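Side-chain contacts in esterase (Alcaligenes sp., PDB 1QLW), which probably hydrolyses carboxylic esters as a bacterial esterase of the alpha/beta hydrolase fold: residues Val227-Gly232 and Met299-Arg304; Leu249-Asp254 and Asp311-Trp316; Met76-Thr81 and Val201-Ser206; Ile65-Gly70 and Glu90-Lys95. All blocks are in the same frame, centred on the assembly; numbering follows the deposited sequence.

Contact 1 of 4, residues Val227-Gly232 and Met299-Arg304; sequences VSVEPG and MMMQDR
Met300 reaches Val229 and Glu230 chiefly with SD and CE, CG also nearing Val229 CG1, and crosses both obliquely. The tight part is one branch of the valine: Val229 CG1 lies 3.7 Å from Met300 SD and is also close to the terminal methyl. Met300 CG stands between its backbone N and carbonyl carbon (chi1 67°), and after a straight middle torsion the bend at chi3 carries CE to the glutamate. There Met300 CE rests 3.7 Å from Glu230 OE2, a van der Waals approach and not a hydrogen bond. Packing is looser at Met301, whose CE comes no nearer than 4.4 Å to Val229 CG1, and farther along the same loop Arg304 reaches solvent. Putting an alanine at Met300 would probably open a gap beside Val229 CG1 and deprive the Glu230 side chain of one apolar neighbour.

The polar end of Glu230 is satisfied elsewhere: OE1 meets His298 ND1 and Arg146 NH1, and OE2 accepts from Gly253 N. His298 NE2 is also close to Ser206 OG, an arrangement consistent with a Ser-His-Glu triad of alpha/beta hydrolases. The terminal methyl therefore packs against the probable acid without competing for its hydrogen bonds.

Contact 2 of 4, residues Leu249-Asp254 and Asp311-Trp316; sequences LVVFGD and DLILDW
Leu249 lies against the indole of Trp316, the two side chains running alongside each other but oppositely directed. Starting at its root, Leu249 CB sits 3.5 Å from the centroid of the six-membered ring of Trp316. It is only 5° off the ring normal, a CH-pi contact squarely over the face. The backbone of the same residue joins in, Leu249 N lying 3.7 Å from Trp316 CZ2. One bond farther out, CG is directed anti to the backbone N (chi1 178°), which carries the chain away from the six-membered ring toward the five-membered one. Leu249 CG itself makes a longer approach, 4.2 Å to Trp316 CD2. The two tips then divide the work. Leu249 CD1 comes 4.1 Å from Trp316 CD1, whereas Leu249 CD2 is 3.9 Å from Trp316 CG and also faces Ile313.

Two residues along the strand, Val251 CG2 meets Ile313 CG1 of the helix at 4.2 Å, where the two side chains cross. The contact thus has no hydrogen bond and rests on aliphatic groups and one aromatic face.

The axes of strand 249-252 and helix 311-316 approach to 10.5 Å and run antiparallel, at 169°. Helix 306-319 lies on one face of the mixed sheet, while Val250 and Phe252, alternating with the contact residues, pack on helix 263-278. Neighbouring strand 283-287 contributes Gln284 beside both Leu249 and Trp316, and Ile313 also touches Trp88 of helix 88-94.

Contact 3 of 4, residues Met76-Thr81 and Val201-Ser206; sequences MTWETT and VLLSHS. With SO4 (sulfate ion), chain D.
Trp78 ends the 3-10 segment 76-78 and faces Leu203 and His205 of strand 201-205 without any backbone hydrogen bond between the segments, the turn being closed internally by Glu79 N to Met76 O. Leu203 and His205 point toward the tryptophan and Ser204 points away, as expected of alternating strand residues. The leading atom is Trp78 CH2, which lies 3.5 Å from Leu203 CD2. His205 CB approaches the same ring atom at 4.1 Å, the approach of both aliphatic groups being oblique to the indole. Trp78 CG sits beside its backbone N (chi1 -45°), a setting that swings the six-membered ring out toward the strand. Over one indole face lies Thr77 CG2, 3.8 Å above the plane.

A second link is polar. One water stands 3.1 Å from Thr77 OG1, to which it donates, and 2.7 Å from His205 ND1, at the edge of the imidazole and in its plane. His205 NE2 bonds to His298 O, and the two imidazoles stack, so both nitrogens are engaged and the rotation of the ring is fixed.

Just beyond the strand, Ser206 has phi 57° and psi -116°, a strained combination consistent with the nucleophile elbow of alpha/beta hydrolases. Its OG donates to sulfate O2 at 2.8 Å, and Arg265 NH2 also binds this anion, which probably came from the crystallisation liquor. The contact thus combines an apolar contact at the indole CH2 with a water-mediated polar link directly before the probable nucleophile, whose hydroxyl donates to a sulfate in this crystal.

Contact 4 of 4, residues Ile65-Gly70 and Glu90-Lys95; sequences ITLIHG and EYFLRK
Phe92 is met by Ile65 and Leu67, two residues apart on strand 65-68 and both directed toward the helix. Ile65 CD1 comes 3.7 Å from Phe92 CD2, and the branch methyl Ile65 CG2 lies 4.1 Å from Phe92 CE2. Leu67, deposited in two conformers, brings CD2 to 3.7 Å from Phe92 CE2 in the one described, a less certain approach. The terminal methyls approach the ring obliquely, and Ile65 crosses Phe92 at about a right angle. Phe92 CG lies anti to the carbonyl carbon (chi1 -71°), sending the ring from the helix down to the strand. With an alanine in place of Ile65, a gap would probably open beside Phe92 CD2 and the ring be held less firmly.

These elements belong to the beta-alpha-beta unit of strand 65-68, helix 88-94 and strand 99-103, part of the alpha/beta hydrolase sheet; Thr99 touches Phe92 from the third member.

Farther out, Trp88 meets the Phe92 ring with planes at about 25°, and Leu314 of helix 306-319 packs on it. The helix carries an internal salt bridge: Arg94 NE binds Glu90 OE2 at 2.8 Å and Arg94 NH2 binds the same oxygen at 3.0 Å, a side-on grip with two nitrogens. At the far end of the strand segment, His69 ND1 donates to Gly70 O, in the carbonyl plane and on a lone pair, while His69 NE2 bonds to Gln104 N.

How the contacts relate
From the N terminus, strand 65-68 opens contact 4 and the loop at 76-81 opens contact 3. Contact 4 closes first, at helix 88-94 after a 19-residue connection that holds 76-81, and contact 3 only at strand 200-205, so the two cross. Contacts 1 and 2 follow in series and cross as well: 227-232 and 249-254 open them, 299-304 closes contact 1 and 311-316 closes contact 2. Strands 65-68, 200-205, 223-229 and 248-252 lie side by side in one sheet, and Val229 N to Ser204 O and Ser228 N to Leu249 O join successive contacts. The C-terminal helix is tied to helix 88-94 by Tyr91 OH to Asp311 OD1, linking contacts 2 and 4.

Contact 1 of 4, residues Val227-Gly232 and Met299-Arg304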
# COMPACT_ATOMS: atom_id res chain seq x y z
N VAL A 227 -2.59 -22.72 -0.24
CA VAL A 227 -3.99 -22.53 -0.56
C VAL A 227 -4.05 -21.60 -1.77
O VAL A 227 -3.46 -20.52 -1.71
CB VAL A 227 -4.82 -21.94 0.59
CG1 VAL A 227 -6.26 -21.70 0.18
CG2 VAL A 227 -4.72 -22.82 1.84
N SER A 228 -4.70 -22.01 -2.85
CA SER A 228 -4.75 -21.16 -4.05
C SER A 228 -6.22 -20.97 -4.40
O SER A 228 -6.92 -21.95 -4.68
CB SER A 228 -3.92 -21.83 -5.14
OG SER A 228 -3.75 -21.10 -6.32
N VAL A 229 -6.67 -19.72 -4.41
CA VAL A 229 -8.04 -19.36 -4.72
C VAL A 229 -8.16 -19.02 -6.20
O VAL A 229 -7.53 -18.04 -6.65
CB VAL A 229 -8.50 -18.18 -3.85
CG1 VAL A 229 -9.92 -17.81 -4.22
CG2 VAL A 229 -8.38 -18.55 -2.38
N GLU A 230 -8.89 -19.84 -6.95
CA GLU A 230 -9.11 -19.62 -8.37
C GLU A 230 -7.86 -19.19 -9.11
O GLU A 230 -7.80 -18.10 -9.71
CB GLU A 230 -10.26 -18.66 -8.64
CG GLU A 230 -11.58 -19.25 -8.15
CD GLU A 230 -12.81 -18.62 -8.73
OE1 GLU A 230 -12.73 -17.60 -9.45
OE2 GLU A 230 -13.91 -19.17 -8.44
N PRO A 231 -6.84 -20.02 -9.09
CA PRO A 231 -5.61 -19.70 -9.80
C PRO A 231 -5.80 -19.57 -11.29
O PRO A 231 -6.56 -20.32 -11.92
CB PRO A 231 -4.67 -20.87 -9.46
CG PRO A 231 -5.61 -22.00 -9.16
CD PRO A 231 -6.78 -21.36 -8.48
N GLY A 232 -5.04 -18.64 -11.88
CA GLY A 232 -5.01 -18.50 -13.33
C GLY A 232 -4.37 -19.72 -13.97
O GLY A 232 -4.77 -20.13 -15.06
N MET A 299 -14.04 -13.03 -6.58
CA MET A 299 -13.63 -12.24 -5.42
C MET A 299 -14.25 -12.81 -4.15
O MET A 299 -14.81 -12.07 -3.32
CB MET A 299 -14.01 -10.78 -5.63
CG MET A 299 -13.35 -10.13 -6.83
SD MET A 299 -11.57 -10.09 -6.81
CE MET A 299 -11.24 -9.12 -5.34
N MET A 300 -14.11 -14.12 -3.95
CA MET A 300 -14.87 -14.79 -2.89
C MET A 300 -14.46 -14.35 -1.49
O MET A 300 -15.25 -14.47 -0.56
CB MET A 300 -14.79 -16.30 -3.05
CG MET A 300 -13.40 -16.86 -2.82
SD MET A 300 -13.36 -18.66 -3.02
CE MET A 300 -13.61 -18.77 -4.80
N MET A 301 -13.24 -13.84 -1.32
CA MET A 301 -12.80 -13.28 -0.05
C MET A 301 -13.53 -11.99 0.30
O MET A 301 -13.49 -11.54 1.44
CB MET A 301 -11.29 -13.07 -0.01
CG MET A 301 -10.72 -11.96 -0.88
SD MET A 301 -10.91 -12.17 -2.67
CE MET A 301 -9.78 -13.57 -2.91
N GLN A 302 -14.23 -11.38 -0.66
CA GLN A 302 -15.01 -10.17 -0.48
C GLN A 302 -16.53 -10.42 -0.54
O GLN A 302 -17.31 -9.49 -0.32
CB GLN A 302 -14.66 -9.13 -1.55
CG GLN A 302 -13.21 -8.68 -1.46
CD GLN A 302 -12.81 -7.70 -2.54
OE1 GLN A 302 -13.59 -7.35 -3.41
NE2 GLN A 302 -11.54 -7.29 -2.46
N ASP A 303 -16.93 -11.63 -0.88
CA ASP A 303 -18.33 -11.98 -1.07
C ASP A 303 -19.10 -11.90 0.24
O ASP A 303 -18.53 -11.86 1.34
CB ASP A 303 -18.41 -13.37 -1.72
CG ASP A 303 -18.21 -13.43 -3.22
OD1 ASP A 303 -18.15 -12.38 -3.88
OD2 ASP A 303 -18.11 -14.59 -3.70
N ARG A 304 -20.43 -11.91 0.14
CA ARG A 304 -21.28 -11.77 1.32
C ARG A 304 -21.13 -12.94 2.29
O ARG A 304 -21.35 -12.78 3.49
CB ARG A 304 -22.73 -11.57 0.89
CG ARG A 304 -22.97 -10.21 0.24
CD ARG A 304 -24.44 -10.01 -0.12
NE ARG A 304 -24.94 -10.98 -1.08
CZ ARG A 304 -25.66 -12.07 -0.87
NH1 ARG A 304 -26.05 -12.43 0.35
NH2 ARG A 304 -26.02 -12.81 -1.91

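Contact 2 of 4, residues Leu249-Asp254 and Asp311-Trp316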
# COMPACT_ATOMS: atom_id res chain seq x y z
N LEU A 249 -4.52 -26.97 -1.17
CA LEU A 249 -5.94 -26.74 -1.32
C LEU A 249 -6.16 -25.73 -2.45
O LEU A 249 -5.56 -24.65 -2.39
CB LEU A 249 -6.55 -26.19 -0.03
CG LEU A 249 -8.04 -25.87 -0.09
CD1 LEU A 249 -8.88 -27.13 -0.27
CD2 LEU A 249 -8.49 -25.13 1.16
N VAL A 250 -6.96 -26.09 -3.44
CA VAL A 250 -7.32 -25.17 -4.52
C VAL A 250 -8.82 -24.94 -4.39
O VAL A 250 -9.58 -25.91 -4.30
CB VAL A 250 -6.92 -25.72 -5.90
CG1 VAL A 250 -7.46 -24.83 -7.01
CG2 VAL A 250 -5.41 -25.89 -5.98
N VAL A 251 -9.28 -23.69 -4.39
CA VAL A 251 -10.67 -23.37 -4.15
C VAL A 251 -11.28 -22.67 -5.36
O VAL A 251 -10.72 -21.70 -5.88
CB VAL A 251 -10.82 -22.43 -2.92
CG1 VAL A 251 -12.30 -22.25 -2.59
CG2 VAL A 251 -10.07 -22.97 -1.72
N PHE A 252 -12.44 -23.16 -5.80
CA PHE A 252 -13.19 -22.55 -6.89
C PHE A 252 -14.62 -22.24 -6.46
O PHE A 252 -15.24 -22.99 -5.70
CB PHE A 252 -13.23 -23.40 -8.17
CG PHE A 252 -11.99 -23.25 -9.01
CD1 PHE A 252 -10.83 -23.95 -8.77
CD2 PHE A 252 -12.01 -22.39 -10.11
CE1 PHE A 252 -9.71 -23.79 -9.57
CE2 PHE A 252 -10.89 -22.21 -10.90
CZ PHE A 252 -9.73 -22.92 -10.64
N GLY A 253 -15.13 -21.13 -6.97
CA GLY A 253 -16.47 -20.67 -6.74
C GLY A 253 -17.50 -21.17 -7.73
O GLY A 253 -17.46 -22.31 -8.20
N ASP A 254 -18.46 -20.30 -8.03
CA ASP A 254 -19.60 -20.66 -8.87
C ASP A 254 -19.66 -19.91 -10.17
O ASP A 254 -18.82 -19.04 -10.47
CB ASP A 254 -20.88 -20.49 -8.04
CG ASP A 254 -22.04 -21.38 -8.42
OD1 ASP A 254 -21.98 -22.15 -9.39
OD2 ASP A 254 -23.05 -21.29 -7.68
N ASP A 311 -14.04 -20.10 6.80
CA ASP A 311 -14.09 -21.22 7.73
C ASP A 311 -13.74 -22.53 7.06
O ASP A 311 -13.07 -23.37 7.66
CB ASP A 311 -15.46 -21.33 8.39
CG ASP A 311 -15.65 -20.35 9.52
OD1 ASP A 311 -14.68 -19.66 9.91
OD2 ASP A 311 -16.78 -20.28 10.04
N LEU A 312 -14.19 -22.75 5.83
CA LEU A 312 -13.83 -23.98 5.11
C LEU A 312 -12.33 -24.06 4.93
O LEU A 312 -11.73 -25.12 5.07
CB LEU A 312 -14.56 -24.03 3.78
CG LEU A 312 -16.06 -24.32 3.87
CD1 LEU A 312 -16.75 -23.97 2.56
CD2 LEU A 312 -16.31 -25.79 4.21
N ILE A 313 -11.71 -22.95 4.53
CA ILE A 313 -10.27 -22.92 4.31
C ILE A 313 -9.51 -23.11 5.61
O ILE A 313 -8.56 -23.89 5.68
CB ILE A 313 -9.89 -21.59 3.61
CG1 ILE A 313 -10.45 -21.60 2.18
CG2 ILE A 313 -8.38 -21.39 3.62
CD1 ILE A 313 -10.32 -20.25 1.49
N LEU A 314 -9.92 -22.41 6.67
CA LEU A 314 -9.23 -22.53 7.95
C LEU A 314 -9.36 -23.92 8.55
O LEU A 314 -8.42 -24.44 9.15
CB LEU A 314 -9.71 -21.46 8.93
CG LEU A 314 -9.41 -20.02 8.54
CD1 LEU A 314 -10.05 -19.07 9.54
CD2 LEU A 314 -7.91 -19.78 8.45
N ASP A 315 -10.53 -24.54 8.36
CA ASP A 315 -10.72 -25.93 8.81
C ASP A 315 -9.71 -26.84 8.11
O ASP A 315 -9.06 -27.69 8.72
CB ASP A 315 -12.13 -26.42 8.54
CG ASP A 315 -12.34 -27.89 8.80
OD1 ASP A 315 -12.45 -28.29 9.97
OD2 ASP A 315 -12.37 -28.68 7.82
N TRP A 316 -9.53 -26.65 6.80
CA TRP A 316 -8.56 -27.43 6.04
C TRP A 316 -7.15 -27.14 6.53
O TRP A 316 -6.37 -28.08 6.73
CB TRP A 316 -8.71 -27.16 4.54
CG TRP A 316 -7.73 -27.94 3.72
CD1 TRP A 316 -7.92 -29.16 3.16
CD2 TRP A 316 -6.40 -27.56 3.37
NE1 TRP A 316 -6.80 -29.57 2.49
CE2 TRP A 316 -5.83 -28.61 2.62
CE3 TRP A 316 -5.62 -26.42 3.63
CZ2 TRP A 316 -4.54 -28.55 2.13
CZ3 TRP A 316 -4.34 -26.39 3.14
CH2 TRP A 316 -3.81 -27.44 2.39

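Contact 3 of 4, residues Met76-Thr81 and Val201-Ser206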
# COMPACT_ATOMS: atom_id res chain seq x y z
N MET A 76 -4.91 -4.68 -0.28
CA MET A 76 -6.27 -4.26 0.05
C MET A 76 -7.28 -5.36 -0.23
O MET A 76 -8.33 -5.39 0.45
CB MET A 76 -6.61 -3.01 -0.77
CG MET A 76 -8.04 -2.53 -0.66
SD MET A 76 -8.45 -1.92 0.99
CE MET A 76 -10.21 -1.67 0.84
N THR A 77 -7.04 -6.26 -1.17
CA THR A 77 -7.92 -7.38 -1.48
C THR A 77 -8.47 -8.00 -0.19
O THR A 77 -9.65 -8.38 -0.17
CB THR A 77 -7.12 -8.46 -2.23
OG1 THR A 77 -6.77 -8.02 -3.54
CG2 THR A 77 -7.91 -9.76 -2.39
N TRP A 78 -7.60 -8.20 0.79
CA TRP A 78 -7.89 -8.97 1.98
C TRP A 78 -8.37 -8.16 3.16
O TRP A 78 -8.64 -8.74 4.22
CB TRP A 78 -6.62 -9.73 2.39
CG TRP A 78 -5.90 -10.41 1.26
CD1 TRP A 78 -4.75 -9.97 0.65
CD2 TRP A 78 -6.28 -11.61 0.58
NE1 TRP A 78 -4.39 -10.81 -0.36
CE2 TRP A 78 -5.31 -11.83 -0.43
CE3 TRP A 78 -7.34 -12.51 0.71
CZ2 TRP A 78 -5.38 -12.94 -1.27
CZ3 TRP A 78 -7.40 -13.60 -0.13
CH2 TRP A 78 -6.41 -13.81 -1.10
N GLU A 79 -8.37 -6.84 3.02
CA GLU A 79 -8.71 -5.91 4.10
C GLU A 79 -10.22 -5.74 4.16
O GLU A 79 -10.95 -6.64 3.73
CB GLU A 79 -7.89 -4.62 3.91
CG GLU A 79 -6.39 -4.91 4.02
CD GLU A 79 -5.49 -3.71 3.90
OE1 GLU A 79 -5.95 -2.60 3.53
OE2 GLU A 79 -4.26 -3.88 4.11
N THR A 80 -10.76 -4.64 4.67
CA THR A 80 -12.20 -4.46 4.71
C THR A 80 -12.78 -4.68 3.31
O THR A 80 -12.23 -4.19 2.33
CB THR A 80 -12.50 -3.03 5.13
OG1 THR A 80 -11.73 -2.72 6.30
CG2 THR A 80 -13.98 -2.77 5.33
N THR A 81 -13.91 -5.38 3.25
CA THR A 81 -14.52 -5.61 1.93
C THR A 81 -15.00 -4.30 1.34
O THR A 81 -15.18 -3.29 2.03
CB THR A 81 -15.70 -6.60 2.02
OG1 THR A 81 -16.78 -5.97 2.74
CG2 THR A 81 -15.29 -7.89 2.73
N VAL A 201 1.86 -20.76 5.75
CA VAL A 201 0.89 -21.21 4.79
C VAL A 201 0.79 -20.10 3.74
O VAL A 201 0.43 -18.97 4.10
CB VAL A 201 -0.49 -21.44 5.41
CG1 VAL A 201 -1.54 -21.78 4.37
CG2 VAL A 201 -0.40 -22.51 6.50
N LEU A 202 1.06 -20.39 2.48
CA LEU A 202 0.95 -19.41 1.40
C LEU A 202 -0.45 -19.47 0.81
O LEU A 202 -0.84 -20.55 0.35
CB LEU A 202 2.00 -19.66 0.32
CG LEU A 202 3.46 -19.59 0.76
CD1 LEU A 202 4.39 -19.92 -0.41
CD2 LEU A 202 3.84 -18.26 1.37
N LEU A 203 -1.16 -18.36 0.79
CA LEU A 203 -2.51 -18.28 0.24
C LEU A 203 -2.51 -17.24 -0.87
O LEU A 203 -2.25 -16.07 -0.65
CB LEU A 203 -3.50 -17.95 1.35
CG LEU A 203 -4.98 -18.08 0.96
CD1 LEU A 203 -5.82 -18.32 2.20
CD2 LEU A 203 -5.44 -16.87 0.19
N SER A 204 -2.77 -17.71 -2.09
CA SER A 204 -2.72 -16.87 -3.28
C SER A 204 -4.05 -16.83 -4.02
O SER A 204 -5.01 -17.52 -3.68
CB SER A 204 -1.60 -17.32 -4.20
OG SER A 204 -1.89 -18.63 -4.66
N HIS A 205 -4.10 -16.02 -5.08
CA HIS A 205 -5.33 -15.72 -5.79
C HIS A 205 -5.06 -15.42 -7.25
O HIS A 205 -4.28 -14.53 -7.55
CB HIS A 205 -6.00 -14.48 -5.14
CG HIS A 205 -7.35 -14.12 -5.67
ND1 HIS A 205 -7.74 -12.80 -5.79
CD2 HIS A 205 -8.37 -14.91 -6.09
CE1 HIS A 205 -8.99 -12.85 -6.27
NE2 HIS A 205 -9.41 -14.09 -6.45
N SER A 206 -5.72 -16.12 -8.18
CA SER A 206 -5.76 -15.69 -9.57
C SER A 206 -4.41 -15.52 -10.23
O SER A 206 -3.72 -16.54 -10.33
CB SER A 206 -6.64 -14.44 -9.64
OG SER A 206 -7.20 -14.34 -10.94
S SO4 D . -4.97 -14.32 -14.21
O1 SO4 D . -5.61 -14.26 -15.58
O2 SO4 D . -5.97 -15.02 -13.31
O3 SO4 D . -4.75 -12.91 -13.76
O4 SO4 D . -3.74 -15.14 -14.25
O HOH W 1 -6.32 -10.50 -5.30

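Contact 4 of 4, residues Ile65-Gly70 and Glu90-Lys95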
# COMPACT_ATOMS: atom_id res chain seq x y z
N ILE A 65 -0.19 -17.20 8.16
CA ILE A 65 -0.73 -17.22 6.81
C ILE A 65 -0.22 -15.99 6.07
O ILE A 65 -0.35 -14.87 6.56
CB ILE A 65 -2.26 -17.29 6.80
CG1 ILE A 65 -2.77 -18.53 7.55
CG2 ILE A 65 -2.79 -17.25 5.37
CD1 ILE A 65 -4.26 -18.57 7.81
N THR A 66 0.37 -16.22 4.90
CA THR A 66 0.81 -15.15 4.01
C THR A 66 -0.23 -15.02 2.91
O THR A 66 -0.50 -15.99 2.19
CB THR A 66 2.20 -15.47 3.45
OG1 THR A 66 3.16 -15.53 4.51
CG2 THR A 66 2.65 -14.41 2.46
N LEU A 67 -0.83 -13.85 2.77
CA LEU A 67 -1.90 -13.56 1.82
C LEU A 67 -1.35 -12.79 0.63
O LEU A 67 -0.73 -11.75 0.81
CB LEU A 67 -3.03 -12.76 2.48
CG LEU A 67 -3.74 -13.43 3.66
CD1 LEU A 67 -4.71 -12.44 4.32
CD2 LEU A 67 -4.51 -14.65 3.19
N ILE A 68 -1.59 -13.33 -0.56
CA ILE A 68 -0.94 -12.90 -1.79
C ILE A 68 -1.99 -12.56 -2.85
O ILE A 68 -2.62 -13.46 -3.42
CB ILE A 68 -0.01 -14.03 -2.30
CG1 ILE A 68 0.94 -14.56 -1.22
CG2 ILE A 68 0.76 -13.57 -3.54
CD1 ILE A 68 1.38 -15.99 -1.48
N HIS A 69 -2.22 -11.28 -3.09
CA HIS A 69 -3.22 -10.82 -4.03
C HIS A 69 -2.85 -11.17 -5.48
O HIS A 69 -1.72 -11.50 -5.80
CB HIS A 69 -3.42 -9.29 -3.89
CG HIS A 69 -2.20 -8.53 -4.33
ND1 HIS A 69 -1.94 -8.32 -5.67
CD2 HIS A 69 -1.18 -7.96 -3.66
CE1 HIS A 69 -0.78 -7.65 -5.76
NE2 HIS A 69 -0.29 -7.42 -4.55
N GLY A 70 -3.86 -11.02 -6.34
CA GLY A 70 -3.72 -11.29 -7.76
C GLY A 70 -3.65 -10.04 -8.61
O GLY A 70 -3.07 -9.03 -8.19
N GLU A 90 -8.45 -9.63 8.86
CA GLU A 90 -8.93 -9.46 10.22
C GLU A 90 -9.54 -10.75 10.76
O GLU A 90 -9.33 -11.11 11.92
CB GLU A 90 -9.98 -8.35 10.27
CG GLU A 90 -10.53 -8.13 11.66
CD GLU A 90 -11.50 -7.01 11.84
OE1 GLU A 90 -11.72 -6.22 10.90
OE2 GLU A 90 -12.09 -6.91 12.95
N TYR A 91 -10.29 -11.47 9.94
CA TYR A 91 -10.92 -12.70 10.40
C TYR A 91 -9.87 -13.72 10.80
O TYR A 91 -9.97 -14.37 11.85
CB TYR A 91 -11.84 -13.27 9.33
CG TYR A 91 -12.70 -14.40 9.83
CD1 TYR A 91 -13.64 -14.18 10.82
CD2 TYR A 91 -12.62 -15.66 9.28
CE1 TYR A 91 -14.49 -15.19 11.22
CE2 TYR A 91 -13.45 -16.69 9.67
CZ TYR A 91 -14.41 -16.44 10.64
OH TYR A 91 -15.28 -17.42 11.04
N PHE A 92 -8.82 -13.87 9.98
CA PHE A 92 -7.76 -14.82 10.29
C PHE A 92 -7.08 -14.45 11.61
O PHE A 92 -6.80 -15.34 12.43
CB PHE A 92 -6.74 -14.89 9.16
CG PHE A 92 -7.22 -15.54 7.89
CD1 PHE A 92 -8.49 -16.05 7.70
CD2 PHE A 92 -6.35 -15.65 6.83
CE1 PHE A 92 -8.87 -16.64 6.52
CE2 PHE A 92 -6.71 -16.25 5.63
CZ PHE A 92 -7.98 -16.75 5.48
N LEU A 93 -6.84 -13.16 11.83
CA LEU A 93 -6.25 -12.71 13.09
C LEU A 93 -7.14 -13.09 14.27
O LEU A 93 -6.68 -13.58 15.30
CB LEU A 93 -6.08 -11.19 13.08
CG LEU A 93 -5.06 -10.68 12.09
CD1 LEU A 93 -5.16 -9.17 11.95
CD2 LEU A 93 -3.66 -11.07 12.53
N ARG A 94 -8.46 -12.88 14.12
CA ARG A 94 -9.43 -13.20 15.17
C ARG A 94 -9.52 -14.70 15.42
O ARG A 94 -9.84 -15.13 16.52
CB ARG A 94 -10.79 -12.60 14.82
CG ARG A 94 -10.81 -11.09 14.95
CD ARG A 94 -12.16 -10.52 14.57
NE ARG A 94 -12.19 -9.07 14.74
CZ ARG A 94 -12.49 -8.45 15.88
NH1 ARG A 94 -12.78 -9.13 16.98
NH2 ARG A 94 -12.44 -7.13 15.90
N LYS A 95 -9.19 -15.51 14.41
CA LYS A 95 -9.13 -16.95 14.52
C LYS A 95 -7.79 -17.43 15.05
O LYS A 95 -7.61 -18.65 15.21
CB LYS A 95 -9.50 -17.57 13.18
CG LYS A 95 -10.96 -17.36 12.82
CD LYS A 95 -11.87 -18.22 13.67
CE LYS A 95 -13.28 -18.33 13.13
NZ LYS A 95 -14.01 -19.47 13.76